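Local coordinates for protein polyguluronate lyase (Corynebacterium sp., PDB 1UAI) that probably cleaves the poly(alpha-L-guluronate) stretches of alginate as a lyase, using a jellyroll beta-sandwich scaffold, at residues Ala90-Thr96 and Lys161-Gly167; Val125-Glu131 and Thr138-His144. All coordinates share one frame. Residues are numbered along the deposited sequence.

The two contacts lie one in each of the two antiparallel sheets of the jellyroll sandwich, with centres about 18 Å apart. Contact 1 joins strands 95-105 and 158-165 of the seven-stranded sheet; contact 2 belongs to the hairpin of strands 124-131 and 134-139 in the other sheet. Along the chain the order is 90-96, 125-131, 138-144, 161-167, so the whole of contact 2 falls between the two halves of contact 1. Across the sandwich interior they touch: F162 CZ lies 3.6 Å from F128 CE2, their rings meeting edge-to-face, and F162 CE1 lies 3.7 Å from T126 CG2. This apolar packing, centred on the F162-F128 pair, joins the two sheets.

Contact 1 (Ala90-Thr96 and Lys161-Gly167); sequences ATSGTHT and KFVVSGG
A90 lies in a loop: its O accepts a hydrogen bond from G167 N (2.7 Å), and its CB packs against V164 CG1 (3.8 Å). The chain swings out through T91 and S92 to G93 (phi/psi 84/178), whose O is linked to G166 N by water 1, 2.8 Å from each. T94 is already extended, its CA making a CA-H...O contact with V164 O (3.4 Å). H95 and V164 form an antiparallel hydrogen-bonded pair, CA-CA 5.0 Å: H95 N to V164 O 2.9 Å, V164 N to H95 O 2.8 Å. T96 and V163 follow as the non-hydrogen-bonded pair, CA-CA 4.6 Å, T96 CA lying 3.2 Å from F162 O. The H95 and V164 side chains share the inner face, where both touch W88 and V164 also touches I118 of the other sheet; T96 and V163 share the other. S165 ends the strand; G166 and G167, both at positive phi, turn the chain towards strand 168-173. Such pairing of sequence-distant strands helps build a jellyroll beta-sandwich.

Contact 2 (Val125-Glu131 and Thr138-His144); sequences VTVFRLE and TKGDDTH
A beta hairpin, strands 124-131 and 134-139, supplies this contact, together with the turn that leads out of its second strand. The segment V125-E131 is extended except at V125 (phi/psi -98/-50), where V125 and T126 both face I118 on the neighbouring strand as a classic beta bulge. Across the hairpin the CA atoms of V125 and G140 are 5.0 Å apart and those of T126 and K139 4.8 Å. G140 N donates to V125 O (2.9 Å) and T138 N to V127 O (3.0 Å). Threonine hydroxyls replace part of the regular pairing: V127 N donates to T138 OG1 (chi1 p) at 2.8 Å rather than to T138 O, which accepts from T126 OG1 (chi1 t; 2.8 Å). A type II' turn from K139 to D142, with G140 at 58/-132, reverses the chain, and D142 OD1 accepts from H144 N (3.0 Å) in an Asx turn. The returning chain brings T143 CB over one face of the R129 guanidinium, 3.7 Å from NE. R129, all trans to chi3, forms a salt bridge through NE to E131 OE2 (2.7 Å); E131 OE1 accepts from H144 NE2 (2.8 Å). Water 2 lies 2.6 Å from E131 OE2 and 2.7 Å from T143 OG1. H144 also stacks on Y136. Strands 112-119, 124-131 and 134-139 form a beta meander of the jellyroll, from which the II' turn leads on to 144-149.

Contact 1 (Ala90-Thr96 and Lys161-Gly167)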
ATOM      1  N   ALA A  90     -11.037   9.233 -13.535  1.00  7.35           N
ATOM      2  CA  ALA A  90     -12.070   8.850 -12.584  1.00  7.11           C
ATOM      3  C   ALA A  90     -13.451   9.055 -13.210  1.00  8.16           C
ATOM      4  O   ALA A  90     -14.455   8.591 -12.672  1.00  8.59           O
ATOM      5  CB  ALA A  90     -11.945   9.679 -11.308  1.00  8.21           C
ATOM      6  N   THR A  91     -13.492   9.740 -14.353  1.00  8.32           N
ATOM      7  CA  THR A  91     -14.749  10.030 -15.045  1.00  9.19           C
ATOM      8  C   THR A  91     -14.950   9.257 -16.349  1.00  9.40           C
ATOM      9  O   THR A  91     -15.989   9.384 -17.002  1.00 11.40           O
ATOM     10  CB  THR A  91     -14.867  11.533 -15.362  1.00  9.82           C
ATOM     11  OG1 THR A  91     -13.744  11.944 -16.150  1.00  9.27           O
ATOM     12  CG2 THR A  91     -14.905  12.347 -14.078  1.00 11.43           C
ATOM     13  N   SER A  92     -13.953   8.469 -16.728  1.00  8.48           N
ATOM     14  CA  SER A  92     -14.019   7.663 -17.940  1.00  8.85           C
ATOM     15  C   SER A  92     -13.508   6.277 -17.595  1.00  8.37           C
ATOM     16  O   SER A  92     -12.438   6.149 -17.008  1.00  9.00           O
ATOM     17  CB  SER A  92     -13.140   8.273 -19.038  1.00  9.32           C
ATOM     18  OG  SER A  92     -12.940   7.367 -20.115  1.00  9.81           O
ATOM     19  N   GLY A  93     -14.276   5.248 -17.947  1.00  7.70           N
ATOM     20  CA  GLY A  93     -13.864   3.884 -17.670  1.00  7.98           C
ATOM     21  C   GLY A  93     -14.195   3.390 -16.276  1.00  7.41           C
ATOM     22  O   GLY A  93     -14.744   4.123 -15.452  1.00  8.02           O
ATOM     23  N   THR A  94     -13.855   2.130 -16.023  1.00  6.40           N
ATOM     24  CA  THR A  94     -14.093   1.485 -14.738  1.00  6.01           C
ATOM     25  C   THR A  94     -12.745   0.946 -14.275  1.00  5.76           C
ATOM     26  O   THR A  94     -12.131   0.117 -14.949  1.00  6.38           O
ATOM     27  CB  THR A  94     -15.113   0.342 -14.882  1.00  7.30           C
ATOM     28  OG1 THR A  94     -16.338   0.871 -15.408  1.00  9.91           O
ATOM     29  CG2 THR A  94     -15.390  -0.307 -13.534  1.00  9.29           C
ATOM     30  N   HIS A  95     -12.303   1.421 -13.116  1.00  5.64           N
ATOM     31  CA  HIS A  95     -11.001   1.062 -12.573  1.00  5.10           C
ATOM     32  C   HIS A  95     -11.139   0.382 -11.232  1.00  4.61           C
ATOM     33  O   HIS A  95     -11.652   0.962 -10.275  1.00  4.93           O
ATOM     34  CB  HIS A  95     -10.178   2.338 -12.505  1.00  6.26           C
ATOM     35  CG  HIS A  95     -10.237   3.114 -13.782  1.00  6.91           C
ATOM     36  ND1 HIS A  95     -11.156   4.115 -14.012  1.00  8.85           N
ATOM     37  CD2 HIS A  95      -9.585   2.928 -14.952  1.00  6.55           C
ATOM     38  CE1 HIS A  95     -11.069   4.507 -15.271  1.00  6.63           C
ATOM     39  NE2 HIS A  95     -10.124   3.801 -15.863  1.00  8.47           N
ATOM     40  N   THR A  96     -10.655  -0.853 -11.172  1.00  4.37           N
ATOM     41  CA  THR A  96     -10.800  -1.670  -9.983  1.00  4.75           C
ATOM     42  C   THR A  96      -9.522  -2.264  -9.421  1.00  4.71           C
ATOM     43  O   THR A  96      -8.643  -2.687 -10.169  1.00  4.55           O
ATOM     44  CB  THR A  96     -11.734  -2.872 -10.293  1.00  5.08           C
ATOM     45  OG1 THR A  96     -12.944  -2.400 -10.895  1.00  5.76           O
ATOM     46  CG2 THR A  96     -12.060  -3.656  -9.034  1.00  6.36           C
ATOM     47  N   LYS A 161     -11.551  -3.442  -1.663  1.00  5.14           N
ATOM     48  CA  LYS A 161     -11.775  -3.187  -3.074  1.00  5.20           C
ATOM     49  C   LYS A 161     -12.101  -1.732  -3.346  1.00  4.82           C
ATOM     50  O   LYS A 161     -12.866  -1.105  -2.610  1.00  5.63           O
ATOM     51  CB  LYS A 161     -12.914  -4.057  -3.623  1.00  5.81           C
ATOM     52  CG  LYS A 161     -13.171  -3.845  -5.118  1.00  8.06           C
ATOM     53  CD  LYS A 161     -14.164  -4.842  -5.703  1.00 10.50           C
ATOM     54  CE  LYS A 161     -15.569  -4.641  -5.163  1.00 11.24           C
ATOM     55  NZ  LYS A 161     -16.546  -5.549  -5.831  1.00 12.79           N
ATOM     56  N   PHE A 162     -11.484  -1.199  -4.394  1.00  4.89           N
ATOM     57  CA  PHE A 162     -11.738   0.160  -4.854  1.00  4.47           C
ATOM     58  C   PHE A 162     -12.350   0.000  -6.241  1.00  4.85           C
ATOM     59  O   PHE A 162     -11.824  -0.752  -7.063  1.00  5.36           O
ATOM     60  CB  PHE A 162     -10.449   0.957  -5.069  1.00  5.16           C
ATOM     61  CG  PHE A 162      -9.733   1.371  -3.819  1.00  4.98           C
ATOM     62  CD1 PHE A 162     -10.279   2.311  -2.951  1.00  5.89           C
ATOM     63  CD2 PHE A 162      -8.452   0.893  -3.566  1.00  5.42           C
ATOM     64  CE1 PHE A 162      -9.551   2.775  -1.855  1.00  6.37           C
ATOM     65  CE2 PHE A 162      -7.718   1.349  -2.476  1.00  6.01           C
ATOM     66  CZ  PHE A 162      -8.266   2.292  -1.620  1.00  6.72           C
ATOM     67  N   VAL A 163     -13.452   0.693  -6.503  1.00  4.89           N
ATOM     68  CA  VAL A 163     -14.057   0.677  -7.831  1.00  5.95           C
ATOM     69  C   VAL A 163     -14.289   2.143  -8.169  1.00  5.14           C
ATOM     70  O   VAL A 163     -15.039   2.834  -7.477  1.00  5.89           O
ATOM     71  CB  VAL A 163     -15.410  -0.069  -7.881  1.00  6.03           C
ATOM     72  CG1 VAL A 163     -15.985   0.007  -9.293  1.00  7.75           C
ATOM     73  CG2 VAL A 163     -15.226  -1.519  -7.481  1.00  6.95           C
ATOM     74  N   VAL A 164     -13.619   2.619  -9.212  1.00  5.32           N
ATOM     75  CA  VAL A 164     -13.749   4.007  -9.628  1.00  5.68           C
ATOM     76  C   VAL A 164     -14.416   4.093 -10.992  1.00  5.25           C
ATOM     77  O   VAL A 164     -13.973   3.460 -11.952  1.00  5.90           O
ATOM     78  CB  VAL A 164     -12.373   4.707  -9.715  1.00  5.64           C
ATOM     79  CG1 VAL A 164     -12.568   6.199  -9.955  1.00  6.45           C
ATOM     80  CG2 VAL A 164     -11.578   4.464  -8.445  1.00  6.04           C
ATOM     81  N   SER A 165     -15.490   4.871 -11.062  1.00  6.10           N
ATOM     82  CA  SER A 165     -16.222   5.066 -12.306  1.00  6.49           C
ATOM     83  C   SER A 165     -17.229   6.195 -12.123  1.00  6.93           C
ATOM     84  O   SER A 165     -17.696   6.440 -11.013  1.00  6.99           O
ATOM     85  CB  SER A 165     -16.952   3.781 -12.710  1.00  8.60           C
ATOM     86  OG  SER A 165     -17.945   3.432 -11.763  1.00 11.41           O
ATOM     87  N   GLY A 166     -17.541   6.891 -13.211  1.00  7.51           N
ATOM     88  CA  GLY A 166     -18.509   7.974 -13.155  1.00  8.39           C
ATOM     89  C   GLY A 166     -18.241   9.068 -12.137  1.00  8.31           C
ATOM     90  O   GLY A 166     -19.179   9.654 -11.593  1.00  8.97           O
ATOM     91  N   GLY A 167     -16.968   9.351 -11.882  1.00  7.97           N
ATOM     92  CA  GLY A 167     -16.612  10.391 -10.932  1.00  8.23           C
ATOM     93  C   GLY A 167     -16.863  10.018  -9.484  1.00  7.67           C
ATOM     94  O   GLY A 167     -16.983  10.892  -8.624  1.00  8.60           O
TER
HETATM   95  O   HOH W   1     -16.451   6.291 -15.757  1.00  9.91           O

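Contact 2 (Val125-Glu131 and Thr138-His144)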
ATOM      1  N   VAL A 125      -5.706  10.078  -2.460  1.00  6.25           N
ATOM      2  CA  VAL A 125      -7.124  10.369  -2.634  1.00  6.48           C
ATOM      3  C   VAL A 125      -7.951   9.685  -1.548  1.00  5.64           C
ATOM      4  O   VAL A 125      -8.786  10.314  -0.900  1.00  6.49           O
ATOM      5  CB  VAL A 125      -7.590   9.910  -4.034  1.00  6.49           C
ATOM      6  CG1 VAL A 125      -9.066  10.216  -4.229  1.00  7.95           C
ATOM      7  CG2 VAL A 125      -6.757  10.608  -5.103  1.00  7.64           C
ATOM      8  N   THR A 126      -7.714   8.393  -1.364  1.00  5.12           N
ATOM      9  CA  THR A 126      -8.396   7.608  -0.343  1.00  5.25           C
ATOM     10  C   THR A 126      -7.531   6.381  -0.097  1.00  4.49           C
ATOM     11  O   THR A 126      -7.011   5.783  -1.041  1.00  5.33           O
ATOM     12  CB  THR A 126      -9.821   7.187  -0.788  1.00  5.49           C
ATOM     13  OG1 THR A 126     -10.381   6.300   0.187  1.00  5.57           O
ATOM     14  CG2 THR A 126      -9.796   6.504  -2.144  1.00  7.11           C
ATOM     15  N   VAL A 127      -7.354   6.025   1.171  1.00  4.69           N
ATOM     16  CA  VAL A 127      -6.517   4.886   1.524  1.00  4.70           C
ATOM     17  C   VAL A 127      -7.111   4.082   2.678  1.00  4.04           C
ATOM     18  O   VAL A 127      -8.010   4.551   3.381  1.00  4.57           O
ATOM     19  CB  VAL A 127      -5.086   5.354   1.957  1.00  4.36           C
ATOM     20  CG1 VAL A 127      -4.602   6.484   1.064  1.00  5.78           C
ATOM     21  CG2 VAL A 127      -5.090   5.803   3.412  1.00  6.23           C
ATOM     22  N   PHE A 128      -6.608   2.860   2.842  1.00  4.56           N
ATOM     23  CA  PHE A 128      -6.997   1.986   3.948  1.00  3.78           C
ATOM     24  C   PHE A 128      -5.923   2.288   4.990  1.00  3.93           C
ATOM     25  O   PHE A 128      -4.739   1.998   4.783  1.00  4.66           O
ATOM     26  CB  PHE A 128      -6.941   0.515   3.534  1.00  4.60           C
ATOM     27  CG  PHE A 128      -8.163   0.039   2.791  1.00  4.76           C
ATOM     28  CD1 PHE A 128      -9.061  -0.839   3.397  1.00  5.58           C
ATOM     29  CD2 PHE A 128      -8.412   0.452   1.486  1.00  4.66           C
ATOM     30  CE1 PHE A 128     -10.187  -1.298   2.714  1.00  6.97           C
ATOM     31  CE2 PHE A 128      -9.536  -0.001   0.793  1.00  5.92           C
ATOM     32  CZ  PHE A 128     -10.422  -0.877   1.409  1.00  6.85           C
ATOM     33  N   ARG A 129      -6.349   2.877   6.102  1.00  4.51           N
ATOM     34  CA  ARG A 129      -5.443   3.304   7.156  1.00  4.69           C
ATOM     35  C   ARG A 129      -5.778   2.707   8.517  1.00  4.07           C
ATOM     36  O   ARG A 129      -6.887   2.882   9.027  1.00  4.91           O
ATOM     37  CB  ARG A 129      -5.492   4.834   7.241  1.00  4.81           C
ATOM     38  CG  ARG A 129      -4.627   5.459   8.323  1.00  6.19           C
ATOM     39  CD  ARG A 129      -4.880   6.962   8.434  1.00  6.80           C
ATOM     40  NE  ARG A 129      -4.017   7.576   9.438  1.00  6.66           N
ATOM     41  CZ  ARG A 129      -2.921   8.277   9.164  1.00  6.72           C
ATOM     42  NH1 ARG A 129      -2.546   8.476   7.908  1.00  7.61           N
ATOM     43  NH2 ARG A 129      -2.178   8.756  10.154  1.00  7.81           N
ATOM     44  N   LEU A 130      -4.814   2.008   9.107  1.00  4.19           N
ATOM     45  CA  LEU A 130      -5.011   1.418  10.422  1.00  4.53           C
ATOM     46  C   LEU A 130      -4.319   2.254  11.493  1.00  4.41           C
ATOM     47  O   LEU A 130      -3.163   2.656  11.332  1.00  4.97           O
ATOM     48  CB  LEU A 130      -4.447  -0.008  10.478  1.00  4.68           C
ATOM     49  CG  LEU A 130      -4.556  -0.719  11.835  1.00  4.79           C
ATOM     50  CD1 LEU A 130      -6.025  -0.938  12.179  1.00  5.19           C
ATOM     51  CD2 LEU A 130      -3.816  -2.048  11.797  1.00  5.27           C
ATOM     52  N   GLU A 131      -5.049   2.532  12.569  1.00  4.18           N
ATOM     53  CA  GLU A 131      -4.517   3.260  13.718  1.00  4.56           C
ATOM     54  C   GLU A 131      -4.897   2.398  14.920  1.00  4.75           C
ATOM     55  O   GLU A 131      -6.051   2.390  15.344  1.00  5.16           O
ATOM     56  CB  GLU A 131      -5.148   4.653  13.839  1.00  5.03           C
ATOM     57  CG  GLU A 131      -4.955   5.517  12.601  1.00  6.13           C
ATOM     58  CD  GLU A 131      -5.291   6.982  12.828  1.00  6.03           C
ATOM     59  OE1 GLU A 131      -6.023   7.298  13.790  1.00  7.24           O
ATOM     60  OE2 GLU A 131      -4.827   7.825  12.032  1.00  7.61           O
ATOM     61  N   THR A 138      -9.912   6.625   4.326  1.00  4.82           N
ATOM     62  CA  THR A 138      -9.704   8.062   4.368  1.00  5.47           C
ATOM     63  C   THR A 138     -10.279   8.774   3.153  1.00  5.62           C
ATOM     64  O   THR A 138     -10.729   8.144   2.198  1.00  5.47           O
ATOM     65  CB  THR A 138      -8.207   8.380   4.428  1.00  4.85           C
ATOM     66  OG1 THR A 138      -7.605   8.018   3.179  1.00  5.15           O
ATOM     67  CG2 THR A 138      -7.534   7.596   5.551  1.00  5.41           C
ATOM     68  N   LYS A 139     -10.272  10.100   3.216  1.00  5.74           N
ATOM     69  CA  LYS A 139     -10.725  10.943   2.118  1.00  6.75           C
ATOM     70  C   LYS A 139      -9.827  12.166   2.164  1.00  6.92           C
ATOM     71  O   LYS A 139      -9.984  13.030   3.028  1.00  7.07           O
ATOM     72  CB  LYS A 139     -12.186  11.371   2.283  1.00  7.69           C
ATOM     73  CG  LYS A 139     -12.677  12.244   1.132  1.00 11.52           C
ATOM     74  CD  LYS A 139     -14.106  12.715   1.340  1.00 13.85           C
ATOM     75  CE  LYS A 139     -14.562  13.609   0.198  1.00 16.98           C
ATOM     76  NZ  LYS A 139     -13.718  14.829   0.068  1.00 20.47           N
ATOM     77  N   GLY A 140      -8.874  12.231   1.243  1.00  7.19           N
ATOM     78  CA  GLY A 140      -7.961  13.357   1.234  1.00  8.37           C
ATOM     79  C   GLY A 140      -7.238  13.440   2.567  1.00  8.59           C
ATOM     80  O   GLY A 140      -6.747  12.431   3.077  1.00  9.40           O
ATOM     81  N   ASP A 141      -7.189  14.636   3.145  1.00  9.57           N
ATOM     82  CA  ASP A 141      -6.511  14.837   4.421  1.00 10.23           C
ATOM     83  C   ASP A 141      -7.293  14.348   5.635  1.00  9.29           C
ATOM     84  O   ASP A 141      -6.787  14.406   6.754  1.00  9.79           O
ATOM     85  CB  ASP A 141      -6.169  16.317   4.615  1.00 13.22           C
ATOM     86  CG  ASP A 141      -5.258  16.851   3.533  1.00 16.28           C
ATOM     87  OD1 ASP A 141      -4.270  16.166   3.199  1.00 17.93           O
ATOM     88  OD2 ASP A 141      -5.526  17.959   3.025  1.00 20.56           O
ATOM     89  N   ASP A 142      -8.518  13.875   5.428  1.00  8.37           N
ATOM     90  CA  ASP A 142      -9.317  13.383   6.547  1.00  7.56           C
ATOM     91  C   ASP A 142      -8.979  11.919   6.804  1.00  6.55           C
ATOM     92  O   ASP A 142      -9.511  11.018   6.145  1.00  7.02           O
ATOM     93  CB  ASP A 142     -10.812  13.526   6.254  1.00  8.22           C
ATOM     94  CG  ASP A 142     -11.679  13.184   7.457  1.00  8.85           C
ATOM     95  OD1 ASP A 142     -11.134  12.724   8.481  1.00  8.62           O
ATOM     96  OD2 ASP A 142     -12.910  13.377   7.375  1.00 11.26           O
ATOM     97  N   THR A 143      -8.096  11.695   7.773  1.00  6.61           N
ATOM     98  CA  THR A 143      -7.651  10.353   8.133  1.00  6.29           C
ATOM     99  C   THR A 143      -8.732   9.492   8.783  1.00  6.02           C
ATOM    100  O   THR A 143      -8.567   8.276   8.894  1.00  6.46           O
ATOM    101  CB  THR A 143      -6.455  10.406   9.109  1.00  7.18           C
ATOM    102  OG1 THR A 143      -6.849  11.097  10.300  1.00  8.60           O
ATOM    103  CG2 THR A 143      -5.270  11.121   8.475  1.00  8.83           C
ATOM    104  N   HIS A 144      -9.828  10.117   9.211  1.00  5.92           N
ATOM    105  CA  HIS A 144     -10.916   9.395   9.870  1.00  6.34           C
ATOM    106  C   HIS A 144     -12.248   9.498   9.123  1.00  6.32           C
ATOM    107  O   HIS A 144     -13.314   9.390   9.727  1.00  7.08           O
ATOM    108  CB  HIS A 144     -11.101   9.926  11.296  1.00  7.66           C
ATOM    109  CG  HIS A 144      -9.932   9.677  12.198  1.00  7.45           C
ATOM    110  ND1 HIS A 144      -9.813  10.272  13.436  1.00 10.87           N
ATOM    111  CD2 HIS A 144      -8.839   8.891  12.053  1.00  7.75           C
ATOM    112  CE1 HIS A 144      -8.697   9.865  14.013  1.00 11.46           C
ATOM    113  NE2 HIS A 144      -8.087   9.027  13.195  1.00  8.61           N
TER
HETATM  114  O   HOH W   2      -5.048  10.454  12.253  1.00  9.66           O